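Local coordinates for protein pectate lyase 1 (Juniperus ashei, PDB 1PXZ) that shows low pectate lyase activity, cleaving polygalacturonate by elimination with calcium as cofactor, and is the major allergen of mountain cedar pollen, at residues A62-A67 with D133-E138; T159-D164 with T183-S188; M213-A218 with G236-A241. All blocks are in the same frame, centred on the assembly; numbering follows the deposited sequence.

Contact 1: residues A62-A67 with D133-E138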
ATOM      1  N   ALA A  62      13.695 -13.521   1.391  1.00  8.59           N
ATOM      2  CA  ALA A  62      13.459 -12.068   1.356  1.00  9.53           C
ATOM      3  C   ALA A  62      14.732 -11.270   1.558  1.00 12.38           C
ATOM      4  O   ALA A  62      14.818 -10.113   1.158  1.00  9.37           O
ATOM      5  CB  ALA A  62      12.425 -11.702   2.411  1.00  8.64           C
ATOM      6  N   THR A  63      15.775 -11.846   2.182  1.00 11.32           N
ATOM      7  CA  THR A  63      16.975 -11.070   2.439  1.00  9.13           C
ATOM      8  C   THR A  63      18.089 -11.319   1.421  1.00 10.21           C
ATOM      9  O   THR A  63      19.167 -10.721   1.556  1.00 11.79           O
ATOM     10  CB  THR A  63      17.562 -11.385   3.841  1.00  9.29           C
ATOM     11  OG1 THR A  63      17.695 -12.807   3.966  1.00  9.75           O
ATOM     12  CG2 THR A  63      16.610 -10.913   4.933  1.00 10.58           C
ATOM     13  N   ARG A  64      17.872 -12.178   0.429  1.00 10.16           N
ATOM     14  CA  ARG A  64      18.975 -12.421  -0.502  1.00  9.14           C
ATOM     15  C   ARG A  64      19.252 -11.168  -1.319  1.00 21.52           C
ATOM     16  O   ARG A  64      18.367 -10.354  -1.609  1.00 13.92           O
ATOM     17  CB  ARG A  64      18.683 -13.591  -1.441  1.00 13.28           C
ATOM     18  CG  ARG A  64      18.569 -14.960  -0.814  1.00 13.88           C
ATOM     19  CD  ARG A  64      19.744 -15.386   0.061  1.00 11.19           C
ATOM     20  NE  ARG A  64      19.533 -14.894   1.425  1.00 11.45           N
ATOM     21  CZ  ARG A  64      20.405 -14.986   2.421  1.00 19.90           C
ATOM     22  NH1 ARG A  64      21.597 -15.565   2.266  1.00 12.36           N
ATOM     23  NH2 ARG A  64      20.090 -14.489   3.610  1.00 11.90           N
ATOM     24  N   GLU A  65      20.512 -10.988  -1.739  1.00 17.25           N
ATOM     25  CA  GLU A  65      20.796  -9.872  -2.640  1.00 19.79           C
ATOM     26  C   GLU A  65      20.281 -10.173  -4.040  1.00 15.14           C
ATOM     27  O   GLU A  65      19.823  -9.274  -4.745  1.00 20.00           O
ATOM     28  CB  GLU A  65      22.298  -9.568  -2.677  1.00 36.89           C
ATOM     29  CG  GLU A  65      22.730  -8.419  -1.782  1.00 59.97           C
ATOM     30  CD  GLU A  65      21.669  -7.890  -0.832  1.00 68.10           C
ATOM     31  OE1 GLU A  65      21.436  -8.503   0.248  1.00 32.31           O
ATOM     32  OE2 GLU A  65      21.079  -6.833  -1.186  1.00 49.16           O
ATOM     33  N   LYS A  66      20.328 -11.418  -4.516  1.00 15.38           N
ATOM     34  CA  LYS A  66      19.853 -11.614  -5.887  1.00 17.04           C
ATOM     35  C   LYS A  66      18.337 -11.439  -6.011  1.00 13.58           C
ATOM     36  O   LYS A  66      17.611 -11.547  -5.028  1.00 11.40           O
ATOM     37  CB  LYS A  66      20.255 -13.001  -6.381  1.00 17.48           C
ATOM     38  CG  LYS A  66      19.515 -14.123  -5.658  1.00 23.32           C
ATOM     39  CD  LYS A  66      20.171 -15.465  -6.002  1.00 29.33           C
ATOM     40  CE  LYS A  66      19.199 -16.362  -6.743  1.00 36.72           C
ATOM     41  NZ  LYS A  66      19.867 -17.420  -7.543  1.00 44.79           N
ATOM     42  N   ALA A  67      17.893 -11.202  -7.239  1.00 12.10           N
ATOM     43  CA  ALA A  67      16.479 -11.061  -7.565  1.00 12.82           C
ATOM     44  C   ALA A  67      15.748 -12.377  -7.355  1.00 13.63           C
ATOM     45  O   ALA A  67      16.182 -13.420  -7.867  1.00 14.12           O
ATOM     46  CB  ALA A  67      16.273 -10.599  -9.006  1.00 12.29           C
ATOM     47  N   ASP A 133      18.602  -7.788  17.580  1.00 18.57           N
ATOM     48  CA  ASP A 133      19.386  -7.940  16.351  1.00 21.44           C
ATOM     49  C   ASP A 133      18.585  -8.632  15.261  1.00 16.96           C
ATOM     50  O   ASP A 133      17.746  -9.526  15.489  1.00 14.06           O
ATOM     51  CB  ASP A 133      20.639  -8.783  16.606  1.00 19.35           C
ATOM     52  CG  ASP A 133      21.707  -8.082  17.417  1.00 23.04           C
ATOM     53  OD1 ASP A 133      21.822  -6.848  17.302  1.00 28.06           O
ATOM     54  OD2 ASP A 133      22.436  -8.773  18.169  1.00 32.53           O
ATOM     55  N   VAL A 134      18.841  -8.238  14.019  1.00 15.94           N
ATOM     56  CA  VAL A 134      18.136  -8.808  12.883  1.00 16.15           C
ATOM     57  C   VAL A 134      19.046  -8.877  11.661  1.00 16.51           C
ATOM     58  O   VAL A 134      19.800  -7.923  11.447  1.00 15.99           O
ATOM     59  CB  VAL A 134      16.930  -7.954  12.442  1.00 23.01           C
ATOM     60  CG1 VAL A 134      16.186  -8.685  11.320  1.00 16.18           C
ATOM     61  CG2 VAL A 134      15.963  -7.620  13.563  1.00 19.96           C
ATOM     62  N   LEU A 135      18.980  -9.922  10.853  1.00  9.57           N
ATOM     63  CA  LEU A 135      19.645  -9.920   9.565  1.00 10.93           C
ATOM     64  C   LEU A 135      18.861  -9.001   8.614  1.00 12.20           C
ATOM     65  O   LEU A 135      17.850  -9.407   8.042  1.00 13.91           O
ATOM     66  CB  LEU A 135      19.798 -11.326   8.969  1.00 14.41           C
ATOM     67  CG  LEU A 135      20.618 -11.319   7.670  1.00 17.23           C
ATOM     68  CD1 LEU A 135      22.098 -11.570   7.952  1.00 19.05           C
ATOM     69  CD2 LEU A 135      20.093 -12.338   6.674  1.00 23.12           C
ATOM     70  N   VAL A 136      19.370  -7.773   8.492  1.00 13.51           N
ATOM     71  CA  VAL A 136      18.689  -6.761   7.680  1.00 16.76           C
ATOM     72  C   VAL A 136      18.689  -7.245   6.241  1.00 22.01           C
ATOM     73  O   VAL A 136      17.644  -7.315   5.596  1.00 23.40           O
ATOM     74  CB  VAL A 136      19.326  -5.377   7.845  1.00 19.41           C
ATOM     75  CG1 VAL A 136      18.730  -4.399   6.849  1.00 19.40           C
ATOM     76  CG2 VAL A 136      19.112  -4.839   9.262  1.00 23.17           C
ATOM     77  N   SER A 137      19.857  -7.633   5.724  1.00 13.27           N
ATOM     78  CA  SER A 137      19.925  -8.306   4.438  1.00  7.71           C
ATOM     79  C   SER A 137      21.202  -9.157   4.374  1.00 18.11           C
ATOM     80  O   SER A 137      22.101  -8.990   5.212  1.00 17.40           O
ATOM     81  CB  SER A 137      19.941  -7.338   3.246  1.00 14.55           C
ATOM     82  OG  SER A 137      21.232  -6.740   3.128  1.00 14.20           O
ATOM     83  N   GLU A 138      21.248 -10.019   3.373  1.00 14.69           N
ATOM     84  CA  GLU A 138      22.416 -10.885   3.185  1.00 12.68           C
ATOM     85  C   GLU A 138      23.660 -10.016   3.139  1.00 19.57           C
ATOM     86  O   GLU A 138      24.673 -10.267   3.796  1.00 21.68           O
ATOM     87  CB  GLU A 138      22.258 -11.729   1.927  1.00 24.42           C
ATOM     88  CG  GLU A 138      23.502 -12.503   1.499  1.00 27.35           C
ATOM     89  CD  GLU A 138      23.374 -13.153   0.138  1.00 31.53           C
ATOM     90  OE1 GLU A 138      22.380 -12.923  -0.586  1.00 17.13           O
ATOM     91  OE2 GLU A 138      24.296 -13.919  -0.240  1.00 34.03           O
TER
HETATM   92  O   HOH W   1      21.415  -5.155   0.924  1.00 19.72           O
HETATM   93  O   HOH W   2      22.093 -13.684  -3.178  1.00 18.86           O
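Glu138 leaves the backbone with CG anti to its N (chi1 170°) and stays extended beyond CG, so that its length runs across the Arg64 guanidinium, reaching Glu65 N at its tip. Glu138 CB sits 3.7 Å above the guanidinium plane of Arg64, over its centre, and also touches the carbonyl oxygen of Thr63. Glu138 CG continues over the same face, 3.7 Å from Arg64 NH1. The carboxylate then lies stacked on the guanidinium, the planes 12° apart. The resulting salt bridge, Glu138 OE1 to Arg64 NH1 at 4.0 Å, is long and purely electrostatic, because the oxygen lies well out of the guanidinium plane and no N-H points at it. The directed bond of Glu138 OE1 is made instead through its anti lone pair, to Glu65 N at 2.9 Å. Glu138 OE1 also accepts from a water, 2.7 Å away, which accepts from Lys66 N.

These bonds join residues 63-65 to the C-terminal part of segment 133-138, on strand 132-137, one arm of an antiparallel hairpin with strand 141-145 that projects from the parallel beta-helix. Glu138 N donates to Thr63 O at 2.9 Å, approaching from above the carbonyl plane. Arg64 is held in rotation: Arg64 NH2 donates in plane to Thr63 OG1 at 2.9 Å, which is also hydrogen-bonded to Arg59 O, and NE donates to Tyr60 O. Leu135 CD2 lies near the guanidinium plane at its edge, 3.7 Å from Arg64 NH2. A second water links Glu65 OE2 with Ser137 OG, itself hydrogen-bonded to Ile140 N, while Glu65 OE1 accepts from Ser139 N.

Contact 2: residues T159-D164 with T183-S188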
ATOM      1  N   THR A 159      11.984   3.260  -3.294  1.00 11.70           N
ATOM      2  CA  THR A 159      11.447   3.760  -4.569  1.00 10.51           C
ATOM      3  C   THR A 159      11.041   2.588  -5.443  1.00 10.49           C
ATOM      4  O   THR A 159      11.612   1.486  -5.394  1.00 13.58           O
ATOM      5  CB  THR A 159      12.429   4.667  -5.339  1.00 24.21           C
ATOM      6  OG1 THR A 159      13.536   3.862  -5.770  1.00 38.96           O
ATOM      7  CG2 THR A 159      13.010   5.763  -4.463  1.00 14.84           C
ATOM      8  N   ASN A 160      10.012   2.801  -6.251  1.00  9.28           N
ATOM      9  CA  ASN A 160       9.586   1.773  -7.193  1.00  7.61           C
ATOM     10  C   ASN A 160       9.067   0.581  -6.400  1.00 12.99           C
ATOM     11  O   ASN A 160       9.712  -0.458  -6.347  1.00 12.51           O
ATOM     12  CB  ASN A 160      10.734   1.343  -8.114  1.00  8.22           C
ATOM     13  CG  ASN A 160      11.090   2.467  -9.072  1.00 21.33           C
ATOM     14  OD1 ASN A 160      10.186   3.124  -9.588  1.00 16.50           O
ATOM     15  ND2 ASN A 160      12.372   2.683  -9.297  1.00 20.39           N
ATOM     16  N   ALA A 161       7.903   0.744  -5.783  1.00  7.11           N
ATOM     17  CA  ALA A 161       7.333  -0.390  -5.055  1.00 10.47           C
ATOM     18  C   ALA A 161       5.852  -0.507  -5.379  1.00 11.74           C
ATOM     19  O   ALA A 161       5.218   0.504  -5.711  1.00 11.21           O
ATOM     20  CB  ALA A 161       7.556  -0.236  -3.556  1.00 13.06           C
ATOM     21  N   TRP A 162       5.322  -1.720  -5.301  1.00  5.57           N
ATOM     22  CA  TRP A 162       3.944  -1.972  -5.720  1.00  5.82           C
ATOM     23  C   TRP A 162       3.306  -2.885  -4.670  1.00  7.17           C
ATOM     24  O   TRP A 162       3.795  -3.999  -4.496  1.00  8.05           O
ATOM     25  CB  TRP A 162       3.940  -2.601  -7.099  1.00  7.06           C
ATOM     26  CG  TRP A 162       2.617  -2.829  -7.751  1.00  3.96           C
ATOM     27  CD1 TRP A 162       1.417  -2.215  -7.465  1.00  6.08           C
ATOM     28  CD2 TRP A 162       2.362  -3.743  -8.817  1.00  7.71           C
ATOM     29  NE1 TRP A 162       0.440  -2.719  -8.308  1.00  8.99           N
ATOM     30  CE2 TRP A 162       0.999  -3.657  -9.143  1.00 10.52           C
ATOM     31  CE3 TRP A 162       3.192  -4.640  -9.520  1.00  7.68           C
ATOM     32  CZ2 TRP A 162       0.430  -4.433 -10.152  1.00  8.87           C
ATOM     33  CZ3 TRP A 162       2.612  -5.407 -10.525  1.00  7.10           C
ATOM     34  CH2 TRP A 162       1.257  -5.305 -10.834  1.00  7.27           C
ATOM     35  N   ILE A 163       2.276  -2.369  -4.026  1.00  4.33           N
ATOM     36  CA  ILE A 163       1.534  -3.165  -3.028  1.00  6.01           C
ATOM     37  C   ILE A 163       0.176  -3.500  -3.625  1.00  9.14           C
ATOM     38  O   ILE A 163      -0.639  -2.580  -3.763  1.00  8.02           O
ATOM     39  CB  ILE A 163       1.459  -2.361  -1.734  1.00 10.27           C
ATOM     40  CG1 ILE A 163       2.874  -2.036  -1.190  1.00 14.44           C
ATOM     41  CG2 ILE A 163       0.610  -3.033  -0.660  1.00  8.19           C
ATOM     42  CD1 ILE A 163       2.736  -0.959  -0.125  1.00 14.64           C
ATOM     43  N   ASP A 164      -0.065  -4.763  -3.984  1.00  6.27           N
ATOM     44  CA  ASP A 164      -1.191  -5.109  -4.842  1.00  7.55           C
ATOM     45  C   ASP A 164      -1.950  -6.347  -4.391  1.00 10.46           C
ATOM     46  O   ASP A 164      -1.321  -7.376  -4.107  1.00  7.72           O
ATOM     47  CB  ASP A 164      -0.646  -5.362  -6.260  1.00  7.50           C
ATOM     48  CG  ASP A 164      -1.699  -5.623  -7.303  1.00 15.28           C
ATOM     49  OD1 ASP A 164      -2.516  -4.732  -7.643  1.00 10.47           O
ATOM     50  OD2 ASP A 164      -1.712  -6.765  -7.800  1.00 11.19           O
ATOM     51  N   THR A 183       9.112   7.143  -2.905  1.00 13.15           N
ATOM     52  CA  THR A 183       8.349   7.699  -4.029  1.00 13.32           C
ATOM     53  C   THR A 183       8.279   6.650  -5.118  1.00 11.10           C
ATOM     54  O   THR A 183       8.953   5.608  -5.013  1.00 12.23           O
ATOM     55  CB  THR A 183       8.994   9.026  -4.469  1.00 19.19           C
ATOM     56  OG1 THR A 183       8.122   9.688  -5.394  1.00 12.45           O
ATOM     57  CG2 THR A 183      10.320   8.767  -5.171  1.00 23.57           C
ATOM     58  N   GLY A 184       7.451   6.870  -6.123  1.00  9.78           N
ATOM     59  CA  GLY A 184       7.308   5.925  -7.224  1.00  9.95           C
ATOM     60  C   GLY A 184       6.614   4.664  -6.714  1.00 12.66           C
ATOM     61  O   GLY A 184       7.141   3.578  -6.899  1.00 11.93           O
ATOM     62  N   ILE A 185       5.456   4.866  -6.080  1.00 11.04           N
ATOM     63  CA  ILE A 185       4.744   3.747  -5.450  1.00 11.54           C
ATOM     64  C   ILE A 185       3.301   3.676  -5.885  1.00  9.81           C
ATOM     65  O   ILE A 185       2.591   4.667  -5.998  1.00  7.42           O
ATOM     66  CB  ILE A 185       4.850   3.912  -3.921  1.00 11.42           C
ATOM     67  CG1 ILE A 185       6.327   3.707  -3.497  1.00 12.86           C
ATOM     68  CG2 ILE A 185       3.927   3.012  -3.130  1.00 11.07           C
ATOM     69  CD1 ILE A 185       6.584   4.305  -2.134  1.00 23.87           C
ATOM     70  N   THR A 186       2.842   2.449  -6.138  1.00  6.95           N
ATOM     71  CA  THR A 186       1.430   2.234  -6.413  1.00  3.70           C
ATOM     72  C   THR A 186       0.880   1.300  -5.344  1.00  6.33           C
ATOM     73  O   THR A 186       1.513   0.298  -5.023  1.00  7.06           O
ATOM     74  CB  THR A 186       1.209   1.619  -7.806  1.00 11.72           C
ATOM     75  OG1 THR A 186       1.482   2.633  -8.794  1.00 10.44           O
ATOM     76  CG2 THR A 186      -0.216   1.150  -8.066  1.00  9.14           C
ATOM     77  N   ILE A 187      -0.280   1.666  -4.838  1.00  5.05           N
ATOM     78  CA  ILE A 187      -0.971   0.823  -3.850  1.00  5.94           C
ATOM     79  C   ILE A 187      -2.309   0.494  -4.469  1.00  6.53           C
ATOM     80  O   ILE A 187      -3.172   1.379  -4.564  1.00  6.41           O
ATOM     81  CB  ILE A 187      -1.077   1.599  -2.540  1.00  7.20           C
ATOM     82  CG1 ILE A 187       0.308   1.869  -1.916  1.00  3.89           C
ATOM     83  CG2 ILE A 187      -2.027   0.931  -1.557  1.00  7.14           C
ATOM     84  CD1 ILE A 187       0.303   2.997  -0.896  1.00  5.27           C
ATOM     85  N   SER A 188      -2.494  -0.748  -4.898  1.00  5.98           N
ATOM     86  CA  SER A 188      -3.640  -1.039  -5.759  1.00  4.79           C
ATOM     87  C   SER A 188      -4.346  -2.345  -5.410  1.00  9.71           C
ATOM     88  O   SER A 188      -3.679  -3.271  -4.942  1.00  9.04           O
ATOM     89  CB  SER A 188      -3.175  -1.118  -7.232  1.00 11.90           C
ATOM     90  OG  SER A 188      -2.122  -2.063  -7.392  1.00  7.50           O
TER
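Two successive coils of the parallel beta-helix, the fold of polysaccharide lyase family 1, meet here as neighbouring strands 161-164 and 185-188, whose axes run 4.8 Å apart and only 3° from parallel. Both chains turn a corner, at Asn160 and Gly184, each with positive phi, so the corners repeat in register. Across them Asn160 N donates to Thr183 O and Ala161 N to Gly184 O, at N-H...O angles below 150°. Within the strands the bonds straighten: Ile163 N to Thr186 O, 2.9 Å, and Ser188 N to Ile163 O, 2.8 Å, both lie nearly along the C=O axis.

Side chains alternate between two faces. On the inner one, Ala161 lies beside Ile185, and Ile163 beside Ile187, the second pair an aliphatic stack of like residues. Ile163 CD1 meets Ile187 CG1 at 4.1 Å, the two chains pointing the same way with equivalent torsions, and Met155 and Ile176 close this core from the strands across it.

The other face carries a polar cluster beside an indole. Trp162 and Thr186 run side by side, with Thr186 CG2 3.8 Å from Trp162 CD1, while Asp164 CB covers one face of the ring toward its rim. Thr186 OG1 turns instead to Val26 O. Asp164 is fixed at both oxygens, by Asn189 ND2 at OD1 and by His119 ND1 at OD2. Between indole and carboxylate sits Ser188 OG: it accepts from Trp162 NE1, in the ring plane at 2.8 Å, and donates to the anti lone pair of Asp164 OD1 at 2.7 Å.

Contact 3: residues M213-A218 with G236-A241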
ATOM      1  N   MET A 213       7.525  13.158  -2.907  1.00 13.05           N
ATOM      2  CA  MET A 213       6.834  11.863  -2.905  1.00 12.37           C
ATOM      3  C   MET A 213       5.688  11.835  -3.899  1.00 16.83           C
ATOM      4  O   MET A 213       4.873  12.764  -3.905  1.00 15.31           O
ATOM      5  CB  MET A 213       6.324  11.580  -1.496  1.00 15.67           C
ATOM      6  CG  MET A 213       5.437  10.352  -1.353  1.00 16.51           C
ATOM      7  SD  MET A 213       4.865  10.219   0.362  1.00 18.45           S
ATOM      8  CE  MET A 213       3.846  11.694   0.489  1.00 24.74           C
ATOM      9  N   LYS A 214       5.620  10.795  -4.722  1.00 10.84           N
ATOM     10  CA  LYS A 214       4.506  10.593  -5.638  1.00  4.29           C
ATOM     11  C   LYS A 214       3.923   9.198  -5.434  1.00 10.82           C
ATOM     12  O   LYS A 214       4.702   8.243  -5.532  1.00 10.16           O
ATOM     13  CB  LYS A 214       4.946  10.774  -7.089  1.00 11.40           C
ATOM     14  CG  LYS A 214       5.537  12.175  -7.344  1.00 15.77           C
ATOM     15  CD  LYS A 214       5.974  12.251  -8.814  1.00 19.08           C
ATOM     16  CE  LYS A 214       6.059  13.694  -9.288  1.00 28.80           C
ATOM     17  NZ  LYS A 214       7.011  14.479  -8.450  1.00 44.07           N
ATOM     18  N   VAL A 215       2.634   9.132  -5.132  1.00  6.54           N
ATOM     19  CA  VAL A 215       2.002   7.845  -4.816  1.00  8.92           C
ATOM     20  C   VAL A 215       0.651   7.682  -5.504  1.00  8.20           C
ATOM     21  O   VAL A 215      -0.119   8.650  -5.525  1.00  8.04           O
ATOM     22  CB  VAL A 215       1.770   7.676  -3.303  1.00 10.24           C
ATOM     23  CG1 VAL A 215       1.027   6.363  -3.047  1.00  7.17           C
ATOM     24  CG2 VAL A 215       3.097   7.706  -2.554  1.00  9.56           C
ATOM     25  N   THR A 216       0.373   6.490  -6.029  1.00  6.71           N
ATOM     26  CA  THR A 216      -0.904   6.201  -6.684  1.00  7.64           C
ATOM     27  C   THR A 216      -1.688   5.250  -5.771  1.00  7.02           C
ATOM     28  O   THR A 216      -1.109   4.225  -5.407  1.00  6.58           O
ATOM     29  CB  THR A 216      -0.743   5.553  -8.072  1.00  9.35           C
ATOM     30  OG1 THR A 216      -0.032   6.442  -8.947  1.00  8.30           O
ATOM     31  CG2 THR A 216      -2.088   5.288  -8.745  1.00 10.35           C
ATOM     32  N   VAL A 217      -2.910   5.647  -5.438  1.00  4.46           N
ATOM     33  CA  VAL A 217      -3.768   4.745  -4.633  1.00  8.39           C
ATOM     34  C   VAL A 217      -4.958   4.378  -5.497  1.00  6.03           C
ATOM     35  O   VAL A 217      -5.813   5.275  -5.664  1.00  7.74           O
ATOM     36  CB  VAL A 217      -4.198   5.416  -3.323  1.00  9.54           C
ATOM     37  CG1 VAL A 217      -5.164   4.516  -2.541  1.00  7.88           C
ATOM     38  CG2 VAL A 217      -2.981   5.759  -2.484  1.00  8.09           C
ATOM     39  N   ALA A 218      -5.008   3.157  -6.040  1.00  6.72           N
ATOM     40  CA  ALA A 218      -6.047   2.830  -7.007  1.00  7.69           C
ATOM     41  C   ALA A 218      -6.716   1.464  -6.868  1.00 10.87           C
ATOM     42  O   ALA A 218      -6.062   0.458  -6.608  1.00  6.41           O
ATOM     43  CB  ALA A 218      -5.427   2.919  -8.403  1.00  7.42           C
ATOM     44  N   GLY A 236       3.695  15.593  -0.195  1.00 14.98           N
ATOM     45  CA  GLY A 236       3.846  15.214  -1.599  1.00 10.66           C
ATOM     46  C   GLY A 236       2.569  15.178  -2.400  1.00 14.64           C
ATOM     47  O   GLY A 236       1.619  15.930  -2.187  1.00 14.22           O
ATOM     48  N   LEU A 237       2.501  14.263  -3.358  1.00  7.22           N
ATOM     49  CA  LEU A 237       1.385  14.171  -4.292  1.00  7.29           C
ATOM     50  C   LEU A 237       0.753  12.796  -4.230  1.00 13.34           C
ATOM     51  O   LEU A 237       1.495  11.808  -4.338  1.00 11.43           O
ATOM     52  CB  LEU A 237       1.933  14.398  -5.709  1.00 13.85           C
ATOM     53  CG  LEU A 237       1.092  14.113  -6.941  1.00 18.97           C
ATOM     54  CD1 LEU A 237      -0.142  14.995  -6.961  1.00 23.01           C
ATOM     55  CD2 LEU A 237       1.918  14.343  -8.203  1.00 22.47           C
ATOM     56  N   VAL A 238      -0.567  12.734  -4.065  1.00 10.44           N
ATOM     57  CA  VAL A 238      -1.204  11.419  -4.086  1.00  8.05           C
ATOM     58  C   VAL A 238      -2.376  11.430  -5.064  1.00  7.87           C
ATOM     59  O   VAL A 238      -3.251  12.285  -4.916  1.00 10.89           O
ATOM     60  CB  VAL A 238      -1.753  10.976  -2.718  1.00 14.60           C
ATOM     61  CG1 VAL A 238      -2.129   9.493  -2.813  1.00  4.46           C
ATOM     62  CG2 VAL A 238      -0.770  11.213  -1.598  1.00 24.18           C
ATOM     63  N   HIS A 239      -2.382  10.502  -5.998  1.00  6.57           N
ATOM     64  CA  HIS A 239      -3.505  10.295  -6.900  1.00 12.19           C
ATOM     65  C   HIS A 239      -4.402   9.186  -6.344  1.00 10.56           C
ATOM     66  O   HIS A 239      -3.970   8.035  -6.268  1.00  9.33           O
ATOM     67  CB  HIS A 239      -3.009   9.969  -8.311  1.00  7.40           C
ATOM     68  CG  HIS A 239      -4.073   9.849  -9.348  1.00  8.68           C
ATOM     69  ND1 HIS A 239      -4.017   8.973 -10.399  1.00  8.01           N
ATOM     70  CD2 HIS A 239      -5.251  10.537  -9.454  1.00  7.10           C
ATOM     71  CE1 HIS A 239      -5.110   9.096 -11.140  1.00 12.69           C
ATOM     72  NE2 HIS A 239      -5.874  10.044 -10.591  1.00  8.73           N
ATOM     73  N   VAL A 240      -5.609   9.533  -5.946  1.00  6.43           N
ATOM     74  CA  VAL A 240      -6.546   8.565  -5.350  1.00  5.63           C
ATOM     75  C   VAL A 240      -7.631   8.244  -6.360  1.00 12.05           C
ATOM     76  O   VAL A 240      -8.535   9.062  -6.541  1.00 11.58           O
ATOM     77  CB  VAL A 240      -7.144   9.106  -4.043  1.00  5.82           C
ATOM     78  CG1 VAL A 240      -8.043   8.069  -3.361  1.00 10.37           C
ATOM     79  CG2 VAL A 240      -6.056   9.511  -3.052  1.00  6.83           C
ATOM     80  N   ALA A 241      -7.551   7.084  -7.035  1.00  6.22           N
ATOM     81  CA  ALA A 241      -8.398   6.848  -8.196  1.00  5.97           C
ATOM     82  C   ALA A 241      -9.193   5.552  -8.192  1.00  9.51           C
ATOM     83  O   ALA A 241      -8.602   4.488  -7.973  1.00  8.79           O
ATOM     84  CB  ALA A 241      -7.491   6.824  -9.441  1.00  8.68           C
TER
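Five backbone hydrogen bonds connect the segments, alternating in direction as expected of parallel strands: Leu237 N to Met213 O, Val215 N to Leu237 O, His239 N to Val215 O, Val217 N to His239 O and Ala241 N to Val217 O. The shortest and straightest is Val217 N to His239 O, 2.7 Å with an N-H...O angle of 175°. CA-H...O contacts accompany them, such as Val238 CA to Val215 O at 3.3 Å.

Apolar contacts lie on the face of Val215, Val217, Val238 and Val240, which looks into the beta-helix. Strands 214-218 and 237-241 are equivalent rungs of adjacent coils here, 4.8 Å apart at closest axis approach. Val238 CG1, anti to its own backbone N, reaches obliquely across to Val217 CG2 at 3.8 Å, and Leu201 and Met199 of strand 198-201 pack against this core. At the start of the segments Met213, extended to SD and bent at its last torsion, lays Met213 CE 4.0 Å from Gly236 N.

On the opposite face, Thr216 and His239 make polar contacts. Thr216 OG1 and His239 ND1 both hydrogen-bond to Tyr321 OH, and His239 NE2 to Glu264 OE1, so both ring nitrogens are engaged and the imidazole's rotation is fixed. Ala241 CB covers one face of the His239 ring, 3.6 Å above its plane and displaced toward the rim.

In the fold
The three contacts follow one another along the chain, each closing before the next opens. Contacts 2 and 3 belong to the same wall of the beta-helix, their centres about 10 Å apart: strand 185-195 of contact 2 pairs with strand 214-218 of contact 3, so four consecutive coils are joined, through probable bonds such as Ile187 N to Thr216 O. Contact 1 lies toward the periphery, its centre about 20 Å from that of contact 2 and 29 Å from that of contact 3, where segment 62-67 meets the hairpin of strands 132-137 and 141-145. Contact 3 overlaps two experimentally mapped IgE-binding regions: Ala218 begins one, and Gly236 and Leu237 end another.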